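Local coordinates for protein cellulosomal scaffoldin (Bacteroides cellulosolvens, PDB 2Y3N) that probably organises enzymes in the cellulosome, this chain being a cohesin module bound to a partner chain from a family-48 glycoside hydrolase, at residues K20-I25 / V113-F118; V6-D11 / V165-I170; F38-N43 / L89-L94. All coordinates share one frame; numbering follows the deposited sequence.

Overall arrangement
The three contacts show how a cohesin domain is closed by strands distant in sequence. Along the chain the order is 6-11, 20-25, 38-43, 89-94, 113-118, 165-170, so contact 3 lies in sequence between the halves of contact 1, and both between the halves of contact 2. Contact 1 belongs to one sheet of the beta sandwich and contact 3 to the other; their centres are about 11 Å apart, and side chains such as Ile25 and Phe38 pack between them. Contact 2, centred about 9 Å from contact 1 and 14 Å from contact 3, joins the first strand to the chain's last part, with strand 4-10 beside strand 20-28. Packing and strand pairing unite one compact domain.

Contact 1: residues K20-I25 / V113-F118; sequences KVTLTI and VAKVTF
Ile25 and Val116 meet on the inner face of the sheet, where CD1 of Ile25 comes 3.9 Å from CG2 of Val116. CG1 of Ile25 stands opposite the carbonyl carbon (chi1 -55°), which sends the longer branch into the core, slanting back toward the valine, and also brings CD1 near the methyl of Ala114. CB of Leu23 lies 4.4 Å from CB of Val116. Farther along, CG1 of Val21 rests against CB of Phe118. Phe38 and Ile40 of the facing sheet cover Ile25, while Leu131 covers Val21 and Leu23.

Antiparallel pairing holds this apolar row together. Leu23 donates its N-H to Val116 O at 2.7 Å, a short bond although the donor sits 36° out of the carbonyl plane, and Val116 returns the bond to Leu23 O. Val21 and Phe118 pair the same way. At the other end Val113 and Ala114 both face Ile25, a classic beta bulge: Ile25 N bonds to Ala114 O, whereas Ile25 O accepts from Val113 N at 2.8 Å.

On the outer face the side chains become polar. The hydroxyls of Thr22 and Thr117 are hydrogen-bonded, OG1 to OG1, at 2.7 Å, either being able to donate. Thr24 and Lys115 run side by side in the same direction, with CG of Lys115 3.7 Å from OG1 of Thr24. At the start of strand 20-28, CB of Lys20 lies 3.7 Å from CG2 of Thr117, while the bent chain of the lysine leads its amine away from strand 113-118 to a cation-pi contact with Trp50.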
ATOM      1  N   LYS C  20      14.501  15.038   4.710  1.00 22.89           N
ATOM      2  CA  LYS C  20      13.647  13.898   4.460  1.00 24.25           C
ATOM      3  C   LYS C  20      12.721  13.703   5.675  1.00 24.50           C
ATOM      4  O   LYS C  20      13.184  13.798   6.829  1.00 24.45           O
ATOM      5  CB  LYS C  20      14.490  12.635   4.140  1.00 25.09           C
ATOM      6  CG  LYS C  20      14.993  12.661   2.670  1.00 29.77           C
ATOM      7  CD  LYS C  20      16.380  12.129   2.462  1.00 38.03           C
ATOM      8  CE  LYS C  20      16.790  12.404   1.022  1.00 36.50           C
ATOM      9  NZ  LYS C  20      18.148  11.888   0.706  1.00 43.64           N
ATOM     10  N   VAL C  21      11.431  13.491   5.412  1.00 23.26           N
ATOM     11  CA  VAL C  21      10.494  13.144   6.479  1.00 22.58           C
ATOM     12  C   VAL C  21       9.905  11.734   6.206  1.00 20.54           C
ATOM     13  O   VAL C  21       9.417  11.434   5.115  1.00 19.42           O
ATOM     14  CB  VAL C  21       9.394  14.237   6.720  1.00 23.82           C
ATOM     15  CG1 VAL C  21       8.642  14.512   5.475  1.00 21.06           C
ATOM     16  CG2 VAL C  21       8.436  13.859   7.839  1.00 23.95           C
ATOM     17  N   THR C  22      10.003  10.859   7.203  1.00 18.52           N
ATOM     18  CA  THR C  22       9.482   9.490   7.011  1.00 18.98           C
ATOM     19  C   THR C  22       8.141   9.322   7.635  1.00 16.97           C
ATOM     20  O   THR C  22       7.934   9.607   8.847  1.00 17.55           O
ATOM     21  CB  THR C  22      10.421   8.405   7.562  1.00 18.83           C
ATOM     22  OG1 THR C  22      11.698   8.460   6.898  1.00 21.92           O
ATOM     23  CG2 THR C  22       9.813   7.015   7.382  1.00 20.10           C
ATOM     24  N   LEU C  23       7.220   8.904   6.788  1.00 17.27           N
ATOM     25  CA  LEU C  23       5.850   8.565   7.184  1.00 14.69           C
ATOM     26  C   LEU C  23       5.781   7.074   7.525  1.00 13.96           C
ATOM     27  O   LEU C  23       5.875   6.230   6.641  1.00 13.69           O
ATOM     28  CB  LEU C  23       4.918   8.883   6.002  1.00 14.39           C
ATOM     29  CG  LEU C  23       3.448   8.614   6.341  1.00 15.54           C
ATOM     30  CD1 LEU C  23       2.971   9.619   7.501  1.00 17.49           C
ATOM     31  CD2 LEU C  23       2.576   8.734   5.111  1.00 16.66           C
ATOM     32  N   THR C  24       5.673   6.717   8.815  1.00 13.27           N
ATOM     33  CA  THR C  24       5.420   5.333   9.131  1.00 12.92           C
ATOM     34  C   THR C  24       3.911   5.120   9.129  1.00 12.50           C
ATOM     35  O   THR C  24       3.175   5.855   9.799  1.00 16.47           O
ATOM     36  CB  THR C  24       6.018   4.964  10.607  1.00 13.74           C
ATOM     37  OG1 THR C  24       7.452   5.159  10.558  1.00 13.86           O
ATOM     38  CG2 THR C  24       5.756   3.449  11.022  1.00 16.70           C
ATOM     39  N   ILE C  25       3.470   4.046   8.485  1.00 11.11           N
ATOM     40  CA  ILE C  25       2.033   3.654   8.368  1.00 12.60           C
ATOM     41  C   ILE C  25       1.829   2.372   9.118  1.00 14.96           C
ATOM     42  O   ILE C  25       2.570   1.384   8.884  1.00 15.48           O
ATOM     43  CB  ILE C  25       1.620   3.430   6.895  1.00 12.23           C
ATOM     44  CG1 ILE C  25       1.948   4.654   6.089  1.00 11.45           C
ATOM     45  CG2 ILE C  25       0.134   3.160   6.861  1.00 15.70           C
ATOM     46  CD1 ILE C  25       2.076   4.355   4.504  1.00 12.89           C
ATOM     47  N   VAL C 113       3.466  -1.221   8.683  1.00 15.22           N
ATOM     48  CA  VAL C 113       3.398  -2.061   7.487  1.00 15.43           C
ATOM     49  C   VAL C 113       4.280  -1.477   6.382  1.00 14.78           C
ATOM     50  O   VAL C 113       4.624  -2.178   5.408  1.00 14.61           O
ATOM     51  CB  VAL C 113       1.948  -2.285   6.996  1.00 15.09           C
ATOM     52  CG1 VAL C 113       1.084  -2.945   8.128  1.00 11.72           C
ATOM     53  CG2 VAL C 113       1.277  -0.985   6.487  1.00 16.20           C
ATOM     54  N   ALA C 114       4.632  -0.217   6.527  1.00 14.02           N
ATOM     55  CA  ALA C 114       5.397   0.453   5.474  1.00 16.08           C
ATOM     56  C   ALA C 114       5.823   1.789   6.003  1.00 18.23           C
ATOM     57  O   ALA C 114       5.242   2.286   6.975  1.00 16.40           O
ATOM     58  CB  ALA C 114       4.483   0.723   4.254  1.00 16.69           C
ATOM     59  N   LYS C 115       6.874   2.323   5.386  1.00 18.04           N
ATOM     60  CA  LYS C 115       7.501   3.560   5.759  1.00 18.27           C
ATOM     61  C   LYS C 115       7.778   4.307   4.467  1.00 17.71           C
ATOM     62  O   LYS C 115       8.566   3.839   3.669  1.00 18.63           O
ATOM     63  CB  LYS C 115       8.851   3.287   6.478  1.00 19.34           C
ATOM     64  CG  LYS C 115       8.575   2.732   7.965  1.00 21.42           C
ATOM     65  CD  LYS C 115       9.820   2.644   8.871  1.00 26.44           C
ATOM     66  CE  LYS C 115      11.014   2.065   8.152  1.00 33.91           C
ATOM     67  NZ  LYS C 115      12.285   2.151   8.986  1.00 40.67           N
ATOM     68  N   VAL C 116       7.174   5.475   4.303  1.00 15.91           N
ATOM     69  CA  VAL C 116       7.242   6.189   3.055  1.00 15.09           C
ATOM     70  C   VAL C 116       7.934   7.475   3.374  1.00 15.71           C
ATOM     71  O   VAL C 116       7.431   8.287   4.182  1.00 17.53           O
ATOM     72  CB  VAL C 116       5.829   6.498   2.455  1.00 12.59           C
ATOM     73  CG1 VAL C 116       6.033   7.227   1.171  1.00 12.91           C
ATOM     74  CG2 VAL C 116       5.073   5.162   2.206  1.00 12.62           C
ATOM     75  N   THR C 117       9.127   7.635   2.794  1.00 14.53           N
ATOM     76  CA  THR C 117       9.903   8.867   2.979  1.00 15.11           C
ATOM     77  C   THR C 117       9.674   9.859   1.852  1.00 15.99           C
ATOM     78  O   THR C 117       9.654   9.470   0.646  1.00 17.55           O
ATOM     79  CB  THR C 117      11.392   8.557   3.178  1.00 14.03           C
ATOM     80  OG1 THR C 117      11.553   7.698   4.313  1.00 17.11           O
ATOM     81  CG2 THR C 117      12.241   9.813   3.405  1.00 11.67           C
ATOM     82  N   PHE C 118       9.463  11.126   2.237  1.00 16.97           N
ATOM     83  CA  PHE C 118       9.402  12.248   1.305  1.00 17.21           C
ATOM     84  C   PHE C 118      10.597  13.192   1.525  1.00 17.47           C
ATOM     85  O   PHE C 118      11.041  13.531   2.666  1.00 15.92           O
ATOM     86  CB  PHE C 118       8.116  13.065   1.496  1.00 18.03           C
ATOM     87  CG  PHE C 118       6.858  12.296   1.184  1.00 15.57           C
ATOM     88  CD1 PHE C 118       6.368  12.282  -0.106  1.00 17.40           C
ATOM     89  CD2 PHE C 118       6.204  11.542   2.172  1.00 17.30           C
ATOM     90  CE1 PHE C 118       5.257  11.572  -0.409  1.00 20.25           C
ATOM     91  CE2 PHE C 118       5.057  10.825   1.876  1.00 19.32           C
ATOM     92  CZ  PHE C 118       4.573  10.837   0.598  1.00 21.66           C
TER

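Contact 2: residues V6-D11 / V165-I170; sequences VLTAID and VQPGLI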
ATOM      1  N   VAL C   6      -6.124   2.415  10.557  1.00 15.82           N
ATOM      2  CA  VAL C   6      -4.895   2.671   9.875  1.00 16.66           C
ATOM      3  C   VAL C   6      -4.388   3.986  10.403  1.00 19.33           C
ATOM      4  O   VAL C   6      -5.097   4.995  10.373  1.00 18.24           O
ATOM      5  CB  VAL C   6      -5.038   2.763   8.295  1.00 17.69           C
ATOM      6  CG1 VAL C   6      -3.726   3.209   7.677  1.00 15.56           C
ATOM      7  CG2 VAL C   6      -5.402   1.424   7.711  1.00 18.51           C
ATOM      8  N   LEU C   7      -3.140   4.026  10.848  1.00 19.70           N
ATOM      9  CA  LEU C   7      -2.654   5.313  11.260  1.00 21.31           C
ATOM     10  C   LEU C   7      -1.197   5.549  10.911  1.00 21.01           C
ATOM     11  O   LEU C   7      -0.455   4.610  10.553  1.00 20.75           O
ATOM     12  CB  LEU C   7      -2.915   5.564  12.738  1.00 22.88           C
ATOM     13  CG  LEU C   7      -2.947   4.414  13.658  1.00 27.75           C
ATOM     14  CD1 LEU C   7      -1.570   4.023  13.791  1.00 32.09           C
ATOM     15  CD2 LEU C   7      -3.487   5.005  14.938  1.00 30.85           C
ATOM     16  N   THR C   8      -0.798   6.808  11.014  1.00 17.96           N
ATOM     17  CA  THR C   8       0.532   7.140  10.636  1.00 19.20           C
ATOM     18  C   THR C   8       1.219   8.061  11.628  1.00 19.51           C
ATOM     19  O   THR C   8       0.594   8.680  12.507  1.00 19.12           O
ATOM     20  CB  THR C   8       0.529   7.812   9.261  1.00 18.64           C
ATOM     21  OG1 THR C   8       0.104   9.150   9.421  1.00 22.37           O
ATOM     22  CG2 THR C   8      -0.355   7.038   8.279  1.00 18.83           C
ATOM     23  N   ALA C   9       2.513   8.174  11.426  1.00 19.98           N
ATOM     24  CA  ALA C   9       3.382   8.982  12.292  1.00 21.01           C
ATOM     25  C   ALA C   9       4.628   9.424  11.521  1.00 18.90           C
ATOM     26  O   ALA C   9       5.120   8.723  10.606  1.00 16.20           O
ATOM     27  CB  ALA C   9       3.788   8.185  13.559  1.00 20.11           C
ATOM     28  N   ILE C  10       5.061  10.634  11.832  1.00 20.73           N
ATOM     29  CA  ILE C  10       6.332  11.150  11.327  1.00 21.98           C
ATOM     30  C   ILE C  10       7.317  11.449  12.449  1.00 25.44           C
ATOM     31  O   ILE C  10       6.912  11.695  13.634  1.00 25.13           O
ATOM     32  CB  ILE C  10       6.140  12.389  10.442  1.00 21.56           C
ATOM     33  CG1 ILE C  10       5.450  13.504  11.249  1.00 19.01           C
ATOM     34  CG2 ILE C  10       5.374  11.962   9.141  1.00 22.49           C
ATOM     35  CD1 ILE C  10       5.412  14.935  10.625  1.00 17.33           C
ATOM     36  N   ASP C  11       8.589  11.409  12.056  1.00 27.72           N
ATOM     37  CA  ASP C  11       9.720  11.581  12.940  1.00 30.81           C
ATOM     38  C   ASP C  11       9.963  13.075  13.264  1.00 31.33           C
ATOM     39  O   ASP C  11      10.405  13.419  14.383  1.00 30.88           O
ATOM     40  CB  ASP C  11      10.988  10.900  12.372  1.00 31.45           C
ATOM     41  CG  ASP C  11      11.148  11.004  10.832  1.00 37.11           C
ATOM     42  OD1 ASP C  11      10.285  11.549  10.069  1.00 36.41           O
ATOM     43  OD2 ASP C  11      12.238  10.534  10.375  1.00 42.25           O
ATOM     44  N   VAL C 165      -6.820   7.109   9.662  1.00 17.02           N
ATOM     45  CA  VAL C 165      -6.452   8.377  10.288  1.00 19.23           C
ATOM     46  C   VAL C 165      -5.466   9.109   9.370  1.00 19.67           C
ATOM     47  O   VAL C 165      -4.329   8.653   9.197  1.00 19.52           O
ATOM     48  CB  VAL C 165      -5.853   8.142  11.731  1.00 20.12           C
ATOM     49  CG1 VAL C 165      -5.589   9.479  12.477  1.00 22.71           C
ATOM     50  CG2 VAL C 165      -6.711   7.278  12.507  1.00 21.36           C
ATOM     51  N   GLN C 166      -5.893  10.216   8.758  1.00 19.19           N
ATOM     52  CA  GLN C 166      -5.074  10.842   7.696  1.00 18.28           C
ATOM     53  C   GLN C 166      -3.806  11.449   8.287  1.00 16.59           C
ATOM     54  O   GLN C 166      -3.825  11.945   9.438  1.00 14.71           O
ATOM     55  CB  GLN C 166      -5.853  11.918   6.937  1.00 18.50           C
ATOM     56  CG  GLN C 166      -7.026  11.392   6.155  1.00 17.86           C
ATOM     57  CD  GLN C 166      -6.605  10.732   4.828  1.00 16.95           C
ATOM     58  OE1 GLN C 166      -5.387  10.563   4.530  1.00 13.07           O
ATOM     59  NE2 GLN C 166      -7.606  10.319   4.054  1.00 15.70           N
ATOM     60  N   PRO C 167      -2.721  11.459   7.512  1.00 15.41           N
ATOM     61  CA  PRO C 167      -1.538  12.167   8.025  1.00 17.04           C
ATOM     62  C   PRO C 167      -1.816  13.651   8.360  1.00 19.92           C
ATOM     63  O   PRO C 167      -2.733  14.275   7.799  1.00 18.38           O
ATOM     64  CB  PRO C 167      -0.554  12.078   6.854  1.00 18.98           C
ATOM     65  CG  PRO C 167      -0.937  10.765   6.175  1.00 14.95           C
ATOM     66  CD  PRO C 167      -2.458  10.913   6.151  1.00 15.60           C
ATOM     67  N   GLY C 168      -1.079  14.193   9.316  1.00 18.31           N
ATOM     68  CA  GLY C 168      -1.215  15.618   9.650  1.00 19.83           C
ATOM     69  C   GLY C 168      -0.310  16.481   8.801  1.00 19.41           C
ATOM     70  O   GLY C 168       0.083  16.140   7.676  1.00 19.12           O
ATOM     71  N   LEU C 169       0.018  17.634   9.344  1.00 21.45           N
ATOM     72  CA  LEU C 169       0.708  18.646   8.618  1.00 20.73           C
ATOM     73  C   LEU C 169       2.169  18.597   8.899  1.00 20.34           C
ATOM     74  O   LEU C 169       2.584  18.240  10.009  1.00 19.34           O
ATOM     75  CB  LEU C 169       0.167  20.061   8.959  1.00 22.19           C
ATOM     76  CG  LEU C 169      -1.352  20.323   8.809  1.00 26.13           C
ATOM     77  CD1 LEU C 169      -1.756  21.437   9.706  1.00 30.44           C
ATOM     78  CD2 LEU C 169      -1.721  20.707   7.418  1.00 29.77           C
ATOM     79  N   ILE C 170       2.930  19.023   7.894  1.00 18.78           N
ATOM     80  CA  ILE C 170       4.349  19.447   8.085  1.00 19.80           C
ATOM     81  C   ILE C 170       4.535  20.974   7.890  1.00 18.84           C
ATOM     82  O   ILE C 170       3.708  21.607   7.200  1.00 18.51           O
ATOM     83  CB  ILE C 170       5.328  18.651   7.193  1.00 19.52           C
ATOM     84  CG1 ILE C 170       4.945  18.841   5.699  1.00 19.49           C
ATOM     85  CG2 ILE C 170       5.215  17.112   7.576  1.00 20.94           C
ATOM     86  CD1 ILE C 170       6.071  18.599   4.721  1.00 19.61           C
TER
HETATM   87  O   HOH W   1      -2.267   9.323  10.646  1.00 26.88           O
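Ile10 and Ile170 cross at about a right angle, CD1 of Ile10 reaching to 3.8 Å from CG2 of Ile170. CG1 of Ile10 lies between the backbone N and the carbonyl carbon (chi1 60°), and from there the extended outer bond carries CD1 over to the isoleucine opposite. Thr8 meets Pro167 at a slant instead: its CB points toward the opposing segment, and OG1 comes 3.7 Å from CA and 3.8 Å from CG of the proline. Val165 lies against the base of Leu7, with the two CB atoms 4.0 Å apart.

The two segments run in nearly the same direction, and the chain passes here from one sheet of the sandwich to the other. Strand 162-164 lies parallel to strand 4-10, whereas strand 169-172 has moved over to pair with strand 129-134; Pro167 lies on the bridge between them, packed on Phe134. A single direct backbone hydrogen bond, from Val165 N to Val6 O at 2.8 Å, marks the last of the parallel pairing. Beyond it the segments part enough to admit a water, which is hydrogen-bonded to Thr8 OG1 at 2.7 Å and appears to donate to Val165 O at 2.6 Å.

Contact 3: residues F38-N43 / L89-L94; sequences FNIKYN and LNFGRL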
ATOM      1  N   PHE C  38      -2.546   0.693  -0.520  1.00 12.13           N
ATOM      2  CA  PHE C  38      -2.829   2.097  -0.293  1.00 13.26           C
ATOM      3  C   PHE C  38      -2.751   2.854  -1.613  1.00 15.76           C
ATOM      4  O   PHE C  38      -1.945   2.485  -2.440  1.00 15.78           O
ATOM      5  CB  PHE C  38      -1.785   2.745   0.661  1.00 14.01           C
ATOM      6  CG  PHE C  38      -1.799   2.172   2.075  1.00 13.87           C
ATOM      7  CD1 PHE C  38      -3.001   1.901   2.725  1.00 16.09           C
ATOM      8  CD2 PHE C  38      -0.599   1.915   2.727  1.00 15.73           C
ATOM      9  CE1 PHE C  38      -3.035   1.381   3.991  1.00 15.77           C
ATOM     10  CE2 PHE C  38      -0.616   1.325   4.069  1.00 14.58           C
ATOM     11  CZ  PHE C  38      -1.841   1.094   4.674  1.00 15.57           C
ATOM     12  N   ASN C  39      -3.589   3.905  -1.749  1.00 13.26           N
ATOM     13  CA  ASN C  39      -3.353   4.998  -2.630  1.00 15.60           C
ATOM     14  C   ASN C  39      -3.143   6.268  -1.812  1.00 14.56           C
ATOM     15  O   ASN C  39      -4.031   6.663  -1.076  1.00 12.71           O
ATOM     16  CB  ASN C  39      -4.532   5.173  -3.590  1.00 14.65           C
ATOM     17  CG  ASN C  39      -4.567   4.101  -4.708  1.00 15.80           C
ATOM     18  OD1 ASN C  39      -3.731   3.160  -4.751  1.00 16.96           O
ATOM     19  ND2 ASN C  39      -5.503   4.267  -5.639  1.00 11.99           N
ATOM     20  N   ILE C  40      -1.982   6.912  -2.025  1.00 13.55           N
ATOM     21  CA  ILE C  40      -1.521   8.021  -1.236  1.00 14.93           C
ATOM     22  C   ILE C  40      -1.155   9.205  -2.164  1.00 14.13           C
ATOM     23  O   ILE C  40      -0.251   9.101  -2.999  1.00 17.24           O
ATOM     24  CB  ILE C  40      -0.279   7.628  -0.332  1.00 13.94           C
ATOM     25  CG1 ILE C  40      -0.649   6.469   0.601  1.00 16.82           C
ATOM     26  CG2 ILE C  40       0.133   8.848   0.502  1.00 14.36           C
ATOM     27  CD1 ILE C  40       0.605   5.974   1.497  1.00 16.88           C
ATOM     28  N   LYS C  41      -1.929  10.282  -2.038  1.00 14.28           N
ATOM     29  CA  LYS C  41      -1.709  11.482  -2.809  1.00 14.40           C
ATOM     30  C   LYS C  41      -0.767  12.388  -2.020  1.00 15.24           C
ATOM     31  O   LYS C  41      -0.989  12.632  -0.787  1.00 19.59           O
ATOM     32  CB  LYS C  41      -3.060  12.209  -3.020  1.00 11.65           C
ATOM     33  CG  LYS C  41      -2.861  13.700  -3.548  1.00 14.47           C
ATOM     34  CD  LYS C  41      -3.125  13.692  -5.043  1.00 18.42           C
ATOM     35  CE  LYS C  41      -2.733  15.003  -5.770  1.00 24.19           C
ATOM     36  NZ  LYS C  41      -1.224  15.144  -6.056  1.00 31.69           N
ATOM     37  N   TYR C  42       0.276  12.881  -2.673  1.00 15.97           N
ATOM     38  CA  TYR C  42       1.146  13.919  -2.105  1.00 16.52           C
ATOM     39  C   TYR C  42       1.301  15.103  -3.102  1.00 16.01           C
ATOM     40  O   TYR C  42       0.993  14.998  -4.277  1.00 18.50           O
ATOM     41  CB  TYR C  42       2.556  13.378  -1.730  1.00 17.66           C
ATOM     42  CG  TYR C  42       3.241  12.836  -2.953  1.00 19.98           C
ATOM     43  CD1 TYR C  42       3.012  11.503  -3.359  1.00 22.89           C
ATOM     44  CD2 TYR C  42       4.149  13.630  -3.705  1.00 21.81           C
ATOM     45  CE1 TYR C  42       3.618  10.975  -4.562  1.00 18.13           C
ATOM     46  CE2 TYR C  42       4.781  13.092  -4.922  1.00 21.05           C
ATOM     47  CZ  TYR C  42       4.494  11.770  -5.293  1.00 22.46           C
ATOM     48  OH  TYR C  42       5.052  11.201  -6.419  1.00 23.99           O
ATOM     49  N   ASN C  43       1.758  16.220  -2.569  1.00 16.03           N
ATOM     50  CA  ASN C  43       1.908  17.469  -3.274  1.00 18.70           C
ATOM     51  C   ASN C  43       3.269  17.556  -4.002  1.00 18.90           C
ATOM     52  O   ASN C  43       4.311  17.719  -3.377  1.00 20.36           O
ATOM     53  CB  ASN C  43       1.673  18.679  -2.306  1.00 19.34           C
ATOM     54  CG  ASN C  43       1.582  20.010  -3.079  1.00 21.48           C
ATOM     55  OD1 ASN C  43       2.210  20.142  -4.113  1.00 22.23           O
ATOM     56  ND2 ASN C  43       0.732  20.929  -2.644  1.00 24.62           N
ATOM     57  N   LEU C  89       0.945   7.634  -4.969  1.00 14.24           N
ATOM     58  CA  LEU C  89       1.640   6.395  -4.718  1.00 13.51           C
ATOM     59  C   LEU C  89       0.623   5.301  -4.721  1.00 14.86           C
ATOM     60  O   LEU C  89      -0.422   5.427  -4.097  1.00 16.00           O
ATOM     61  CB  LEU C  89       2.320   6.442  -3.322  1.00 14.48           C
ATOM     62  CG  LEU C  89       3.404   7.505  -3.213  1.00 16.04           C
ATOM     63  CD1 LEU C  89       4.054   7.340  -1.854  1.00 15.74           C
ATOM     64  CD2 LEU C  89       4.441   7.341  -4.355  1.00 15.96           C
ATOM     65  N   ASN C  90       0.938   4.181  -5.370  1.00 14.90           N
ATOM     66  CA  ASN C  90       0.010   3.049  -5.344  1.00 14.65           C
ATOM     67  C   ASN C  90       0.769   1.746  -5.109  1.00 14.50           C
ATOM     68  O   ASN C  90       1.443   1.229  -5.977  1.00 14.78           O
ATOM     69  CB  ASN C  90      -0.930   3.018  -6.579  1.00 18.39           C
ATOM     70  CG  ASN C  90      -1.636   1.646  -6.754  1.00 20.26           C
ATOM     71  OD1 ASN C  90      -2.015   1.013  -5.782  1.00 18.69           O
ATOM     72  ND2 ASN C  90      -1.767   1.201  -7.977  1.00 19.44           N
ATOM     73  N   PHE C  91       0.595   1.193  -3.833  1.00 12.79           N
ATOM     74  CA  PHE C  91       1.431   0.043  -3.515  1.00 13.71           C
ATOM     75  C   PHE C  91       0.783  -0.891  -2.511  1.00 14.29           C
ATOM     76  O   PHE C  91      -0.111  -0.495  -1.763  1.00 10.73           O
ATOM     77  CB  PHE C  91       2.794   0.506  -2.993  1.00 14.29           C
ATOM     78  CG  PHE C  91       2.712   1.361  -1.761  1.00 16.52           C
ATOM     79  CD1 PHE C  91       2.702   0.786  -0.501  1.00 11.33           C
ATOM     80  CD2 PHE C  91       2.646   2.740  -1.862  1.00 14.78           C
ATOM     81  CE1 PHE C  91       2.626   1.569   0.634  1.00 12.30           C
ATOM     82  CE2 PHE C  91       2.571   3.530  -0.730  1.00 13.58           C
ATOM     83  CZ  PHE C  91       2.561   2.944   0.519  1.00 10.34           C
ATOM     84  N   GLY C  92       1.204  -2.057  -2.390  1.00 12.57           N
ATOM     85  CA  GLY C  92       0.709  -2.914  -1.348  1.00 15.33           C
ATOM     86  C   GLY C  92       1.598  -4.126  -1.192  1.00 15.67           C
ATOM     87  O   GLY C  92       2.466  -4.382  -2.013  1.00 15.51           O
ATOM     88  N   ARG C  93       1.322  -4.881  -0.125  1.00 17.75           N
ATOM     89  CA  ARG C  93       2.041  -6.117   0.165  1.00 15.42           C
ATOM     90  C   ARG C  93       1.068  -7.100   0.792  1.00 16.30           C
ATOM     91  O   ARG C  93       0.192  -6.715   1.575  1.00 16.06           O
ATOM     92  CB  ARG C  93       3.165  -5.829   1.123  1.00 10.93           C
ATOM     93  CG  ARG C  93       4.115  -7.007   1.474  1.00 13.46           C
ATOM     94  CD  ARG C  93       5.254  -6.458   2.273  1.00 16.84           C
ATOM     95  NE  ARG C  93       6.169  -7.469   2.791  1.00 17.11           N
ATOM     96  CZ  ARG C  93       7.173  -8.038   2.131  1.00 20.74           C
ATOM     97  NH1 ARG C  93       7.308  -7.849   0.842  1.00 20.76           N
ATOM     98  NH2 ARG C  93       7.982  -8.923   2.749  1.00 15.36           N
ATOM     99  N   LEU C  94       1.299  -8.382   0.553  1.00 15.88           N
ATOM    100  CA  LEU C  94       0.465  -9.385   1.096  1.00 17.18           C
ATOM    101  C   LEU C  94       1.208 -10.692   1.347  1.00 19.47           C
ATOM    102  O   LEU C  94       2.277 -10.923   0.753  1.00 20.69           O
ATOM    103  CB  LEU C  94      -0.781  -9.622   0.231  1.00 17.40           C
ATOM    104  CG  LEU C  94      -0.637 -10.576  -0.941  1.00 21.88           C
ATOM    105  CD1 LEU C  94      -2.064 -10.990  -1.419  1.00 25.89           C
ATOM    106  CD2 LEU C  94       0.207  -9.973  -2.050  1.00 19.17           C
TER
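Phe91 meets Phe38 and Ile40 with the far end of its ring. Starting at CB, its CG is placed between the backbone N and the carbonyl carbon (chi1 59°), a turn that swings the ring across to strand 38-41. On one flank CE1 comes 3.9 Å from CD2 of Phe38. The tip atom CZ lies in the plane of the Phe38 ring, at its edge, and also touches CD1 of Ile40 at 3.7 Å. On the other flank CE2 meets that same CD1, while CB of Leu89, two residues back, sits at the edge of the Phe91 ring in its plane. Were Phe91 replaced by an alanine, Ile40 CD1 and the edge of Phe38 would probably lose their shared partner, and a gap would probably open beside Val116 of the facing sheet.

Under the rings the backbones pair antiparallel: Phe38 N donates to Phe91 O at 3.0 Å, and Phe38 O accepts a longer bond from Phe91 N, while Leu89 N binds Ile40 O at 2.7 Å. Leu89 also packs on Tyr42, its CG 3.7 Å from CE1 of the tyrosine, the two side chains crossing at about a right angle. Tyr42 in turn meets the ring of Phe118.

Asn90 points to the opposite face, where its OD1 is hydrogen-bonded to Gln37 NE2 and the residue packs on Phe60 of the glycoside hydrolase chain; Leu94 rests on Met21 of that chain. One face of the strand pair thus fills the core of the cohesin beta sandwich, and the other contributes to the type II cohesin surface that meets the dockerin-bearing partner chain.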